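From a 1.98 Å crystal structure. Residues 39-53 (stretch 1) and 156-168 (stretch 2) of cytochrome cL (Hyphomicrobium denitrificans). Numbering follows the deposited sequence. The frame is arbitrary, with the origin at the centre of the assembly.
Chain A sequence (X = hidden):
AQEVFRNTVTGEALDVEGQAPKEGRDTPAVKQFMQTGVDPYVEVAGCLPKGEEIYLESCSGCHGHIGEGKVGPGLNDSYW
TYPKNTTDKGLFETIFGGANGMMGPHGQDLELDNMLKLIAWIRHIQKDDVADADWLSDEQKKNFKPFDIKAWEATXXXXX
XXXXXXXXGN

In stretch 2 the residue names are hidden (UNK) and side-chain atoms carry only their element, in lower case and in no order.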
# COMPACT_ATOMS: atom_id res chain seq x y z
N ASP A 39 6.29 3.97 4.88
CA ASP A 39 6.62 3.30 3.60
C ASP A 39 7.20 4.35 2.70
O ASP A 39 6.44 5.22 2.23
CB ASP A 39 5.34 2.76 2.96
CG ASP A 39 5.56 2.13 1.59
OD1 ASP A 39 4.58 1.54 1.05
OD2 ASP A 39 6.69 2.17 1.04
N PRO A 40 8.52 4.30 2.45
CA PRO A 40 9.21 5.35 1.65
C PRO A 40 8.98 5.31 0.14
O PRO A 40 9.45 6.22 -0.59
CB PRO A 40 10.68 5.12 1.95
CG PRO A 40 10.75 3.67 2.36
CD PRO A 40 9.46 3.26 2.93
N TYR A 41 8.22 4.32 -0.33
CA TYR A 41 7.83 4.32 -1.74
C TYR A 41 6.59 5.13 -2.03
O TYR A 41 6.20 5.29 -3.20
CB TYR A 41 7.60 2.89 -2.23
CG TYR A 41 8.82 2.01 -2.33
CD1 TYR A 41 10.10 2.55 -2.59
CD2 TYR A 41 8.71 0.65 -2.20
CE1 TYR A 41 11.22 1.72 -2.72
CE2 TYR A 41 9.82 -0.20 -2.32
CZ TYR A 41 11.08 0.35 -2.60
OH TYR A 41 12.18 -0.48 -2.71
N VAL A 42 5.92 5.60 -0.99
CA VAL A 42 4.66 6.34 -1.18
C VAL A 42 4.92 7.57 -2.03
O VAL A 42 5.88 8.33 -1.79
CB VAL A 42 3.98 6.63 0.20
CG1 VAL A 42 2.86 7.67 0.14
CG2 VAL A 42 3.35 5.34 0.78
N GLU A 43 4.11 7.72 -3.07
CA GLU A 43 4.21 8.84 -4.01
C GLU A 43 5.55 8.94 -4.78
O GLU A 43 5.89 10.02 -5.31
CB GLU A 43 3.78 10.17 -3.35
CG GLU A 43 2.26 10.36 -3.21
CD GLU A 43 1.50 10.06 -4.50
OE1 GLU A 43 1.49 10.91 -5.42
OE2 GLU A 43 0.89 8.97 -4.60
N VAL A 44 6.32 7.85 -4.81
CA VAL A 44 7.47 7.76 -5.72
C VAL A 44 6.92 7.18 -7.02
O VAL A 44 6.60 5.98 -7.09
CB VAL A 44 8.62 6.84 -5.17
CG1 VAL A 44 9.81 6.79 -6.15
CG2 VAL A 44 9.08 7.26 -3.79
N ALA A 45 6.79 8.03 -8.05
CA ALA A 45 6.17 7.59 -9.30
C ALA A 45 6.80 6.30 -9.83
O ALA A 45 6.09 5.47 -10.38
CB ALA A 45 6.20 8.68 -10.37
N GLY A 46 8.10 6.12 -9.59
CA GLY A 46 8.84 5.01 -10.20
C GLY A 46 8.39 3.65 -9.68
O GLY A 46 8.49 2.65 -10.37
N CYS A 47 7.86 3.65 -8.45
CA CYS A 47 7.41 2.43 -7.78
C CYS A 47 5.97 2.01 -8.13
O CYS A 47 5.55 0.90 -7.80
CB CYS A 47 7.51 2.65 -6.27
SG CYS A 47 9.17 3.14 -5.83
N LEU A 48 5.24 2.91 -8.79
CA LEU A 48 3.80 2.72 -9.04
C LEU A 48 3.37 1.63 -10.00
O LEU A 48 2.48 0.85 -9.63
CB LEU A 48 3.07 4.05 -9.34
CG LEU A 48 3.23 5.08 -8.21
CD1 LEU A 48 2.68 6.41 -8.66
CD2 LEU A 48 2.64 4.62 -6.86
N PRO A 49 3.98 1.55 -11.22
CA PRO A 49 3.62 0.43 -12.11
C PRO A 49 3.73 -0.95 -11.45
O PRO A 49 2.87 -1.80 -11.64
CB PRO A 49 4.63 0.62 -13.26
CG PRO A 49 5.00 2.08 -13.28
CD PRO A 49 4.97 2.48 -11.82
N LYS A 50 4.81 -1.19 -10.73
CA LYS A 50 4.93 -2.45 -10.04
C LYS A 50 3.83 -2.65 -8.96
O LYS A 50 3.19 -3.72 -8.90
CB LYS A 50 6.32 -2.68 -9.48
CG LYS A 50 6.42 -4.01 -8.73
CD LYS A 50 6.80 -5.11 -9.66
CE LYS A 50 6.59 -6.46 -8.96
NZ LYS A 50 6.80 -7.59 -9.90
N GLY A 51 3.55 -1.61 -8.18
CA GLY A 51 2.45 -1.69 -7.19
C GLY A 51 1.15 -2.01 -7.88
O GLY A 51 0.42 -2.88 -7.43
N GLU A 52 0.89 -1.36 -9.02
CA GLU A 52 -0.34 -1.62 -9.79
C GLU A 52 -0.43 -3.03 -10.33
O GLU A 52 -1.51 -3.67 -10.24
CB GLU A 52 -0.45 -0.66 -10.98
CG GLU A 52 -1.62 -0.94 -11.87
CD GLU A 52 -1.58 -0.07 -13.13
OE1 GLU A 52 -0.49 0.16 -13.65
OE2 GLU A 52 -2.65 0.35 -13.59
N GLU A 53 0.68 -3.57 -10.87
CA GLU A 53 0.60 -4.96 -11.37
C GLU A 53 0.25 -5.98 -10.26
O GLU A 53 -0.53 -6.90 -10.50
CB GLU A 53 1.82 -5.39 -12.22
CG GLU A 53 3.18 -5.11 -11.64
CD GLU A 53 4.33 -5.19 -12.70
OE1 GLU A 53 4.61 -6.30 -13.19
OE2 GLU A 53 4.95 -4.13 -13.01
N UNK A 156 0.27 8.72 -17.60
CA UNK A 156 0.77 8.57 -16.27
C UNK A 156 1.65 7.37 -16.13
O UNK A 156 2.78 7.47 -15.65
N UNK A 157 1.11 6.22 -16.52
CA UNK A 157 1.80 4.94 -16.36
C UNK A 157 3.07 4.87 -17.20
O UNK A 157 4.09 4.39 -16.72
c UNK A 157 -0.68 1.41 -17.24
n UNK A 157 -1.38 0.28 -17.99
c UNK A 157 0.82 1.29 -17.30
c UNK A 157 1.51 2.38 -16.47
c UNK A 157 0.87 3.76 -16.67
N UNK A 158 2.99 5.32 -18.47
CA UNK A 158 4.17 5.39 -19.33
C UNK A 158 5.34 6.13 -18.66
O UNK A 158 6.43 5.55 -18.51
c UNK A 158 3.81 5.99 -20.72
N UNK A 159 5.11 7.36 -18.19
CA UNK A 159 6.10 8.16 -17.45
C UNK A 159 6.60 7.52 -16.13
O UNK A 159 7.80 7.59 -15.78
c UNK A 159 5.52 9.50 -17.14
N UNK A 160 5.68 6.91 -15.38
CA UNK A 160 6.07 6.22 -14.15
C UNK A 160 7.05 5.10 -14.50
O UNK A 160 8.07 4.91 -13.84
c UNK A 160 4.82 5.65 -13.45
N UNK A 161 6.74 4.38 -15.58
CA UNK A 161 7.57 3.25 -16.01
C UNK A 161 9.00 3.64 -16.37
O UNK A 161 9.90 2.82 -16.22
o UNK A 161 4.98 1.64 -18.90
c UNK A 161 4.97 1.02 -17.78
o UNK A 161 4.21 0.04 -17.52
c UNK A 161 6.93 2.47 -17.15
c UNK A 161 5.93 1.44 -16.68
N UNK A 162 9.21 4.88 -16.81
CA UNK A 162 10.56 5.36 -17.15
C UNK A 162 11.36 5.89 -15.95
O UNK A 162 12.55 6.21 -16.07
n UNK A 162 8.13 6.94 -22.40
c UNK A 162 9.87 5.99 -19.53
c UNK A 162 10.50 6.43 -18.25
c UNK A 162 9.85 7.13 -20.55
c UNK A 162 9.52 6.65 -21.97
N UNK A 163 10.72 5.98 -14.79
CA UNK A 163 11.36 6.49 -13.60
C UNK A 163 11.86 5.36 -12.72
O UNK A 163 11.42 4.19 -12.83
c UNK A 163 10.40 7.39 -12.82
N UNK A 164 12.78 5.73 -11.83
CA UNK A 164 13.41 4.77 -10.93
C UNK A 164 12.57 4.61 -9.70
O UNK A 164 12.03 5.57 -9.18
c UNK A 164 15.77 5.46 -11.65
c UNK A 164 17.18 5.74 -11.14
n UNK A 164 18.18 5.39 -11.94
c UNK A 164 14.80 5.22 -10.51
o UNK A 164 17.37 6.27 -10.04
N UNK A 165 12.47 3.39 -9.22
CA UNK A 165 11.88 3.17 -7.94
C UNK A 165 13.04 3.12 -6.97
O UNK A 165 13.79 2.16 -6.95
s UNK A 165 10.35 1.53 -6.31
c UNK A 165 11.07 1.89 -7.93
N UNK A 166 13.20 4.19 -6.22
CA UNK A 166 14.24 4.32 -5.20
C UNK A 166 13.65 5.26 -4.16
O UNK A 166 12.79 6.06 -4.50
c UNK A 166 16.50 6.85 -7.17
c UNK A 166 15.52 4.91 -5.79
c UNK A 166 17.86 7.01 -6.45
n UNK A 166 18.93 7.57 -7.34
c UNK A 166 15.40 6.39 -6.22
N UNK A 167 14.09 5.14 -2.92
CA UNK A 167 13.64 6.05 -1.86
C UNK A 167 14.43 7.36 -1.93
O UNK A 167 15.38 7.48 -2.71
c UNK A 167 13.75 5.40 -0.44
c UNK A 167 15.21 5.26 -0.01
c UNK A 167 13.03 4.04 -0.42
c UNK A 167 15.41 4.34 1.20
N UNK A 168 14.02 8.35 -1.13
CA UNK A 168 14.77 9.61 -1.01
C UNK A 168 15.78 9.51 0.14
O UNK A 168 15.53 9.93 1.27
o UNK A 168 13.05 10.56 0.40
c UNK A 168 13.81 10.78 -0.78
O HOH W 1 11.09 8.26 -0.37
O HOH W 2 9.20 2.08 -12.93

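Position 156 has no side-chain atoms, which makes it Gly 156; it lies beyond reach of stretch 1, so nothing there constrains its type, and its O accepts the helical bond from the N of position 160. Position 157 carries four carbons in a row ending in nitrogen, a lysine. The chain of Lys 157 runs past Glu 52, its CE 3.8 Å from Glu 52 OE1; NZ stands 4.4 Å from Glu 52 OE1, too far for a salt bridge, with both atoms hydrogen-bonded elsewhere in the structure. Positions 158 and 159 have one side-chain carbon each and touch nothing on stretch 1: Ala 158 and Ala 159, small residues suited to an exposed helical surface.

At position 160 a single carbon again means alanine, but here it is buried. Ala 160 CB lies 3.3 Å from Ala 45 O and 3.6 Å from Pro 49 CD, so a methyl packs against that carbonyl and the proline ring. Position 161 has three carbons, the third bearing two oxygens: Glu 161. Its CA-to-CB bond points away, yet its aliphatic part still packs, with CG 3.6 Å from Pro 49 CG. Position 162, four carbons ending in nitrogen, is Lys 162; its CA-to-CB bond points away and the chain is free of stretch 1, as suits a charged, exposed residue.

Position 163 has one carbon, hence Ala 163, a small side chain pointing toward stretch 1 where the backbones draw close. Position 164 has three carbons, the third carrying one oxygen and one nitrogen: Gln 164. Its CA-to-CB bond points away, leaving a polar chain exposed, while its backbone O meets Gly 46 CA at 3.4 Å in a CA-H...O contact. A CB on Gly 46 would clash with that oxygen.

Position 165, one carbon then sulfur, is cysteine, the type a disulfide requires. Cys 165 SG is bonded to Cys 47 SG at 2.1 Å and sits over one face of the Tyr 41 ring. Position 166 is four carbons ending in nitrogen, Lys 166; its CA-to-CB bond points away, its exposed NZ makes a weak hydrogen bond to Gln 164 OE1, and its backbone O lies 3.5 Å from Val 44 CG1. Position 167 has four carbons forked at the first, Ile 167, whose branched hydrocarbon suits apolar neighbours: CG2 lies 3.5 Å from Pro 40 CB and 3.7 Å from Tyr 41 CE1. Position 168, one carbon and one oxygen, is Ser 168, small, polar and exposed; a water joins its N to Pro 40 O.

The disulfide and apolar packing hold the stretches together without direct hydrogen bonds; Gly 46 lets the backbones approach.

Stretch 2, residues 156-168: GKAAAEKAQCKIS
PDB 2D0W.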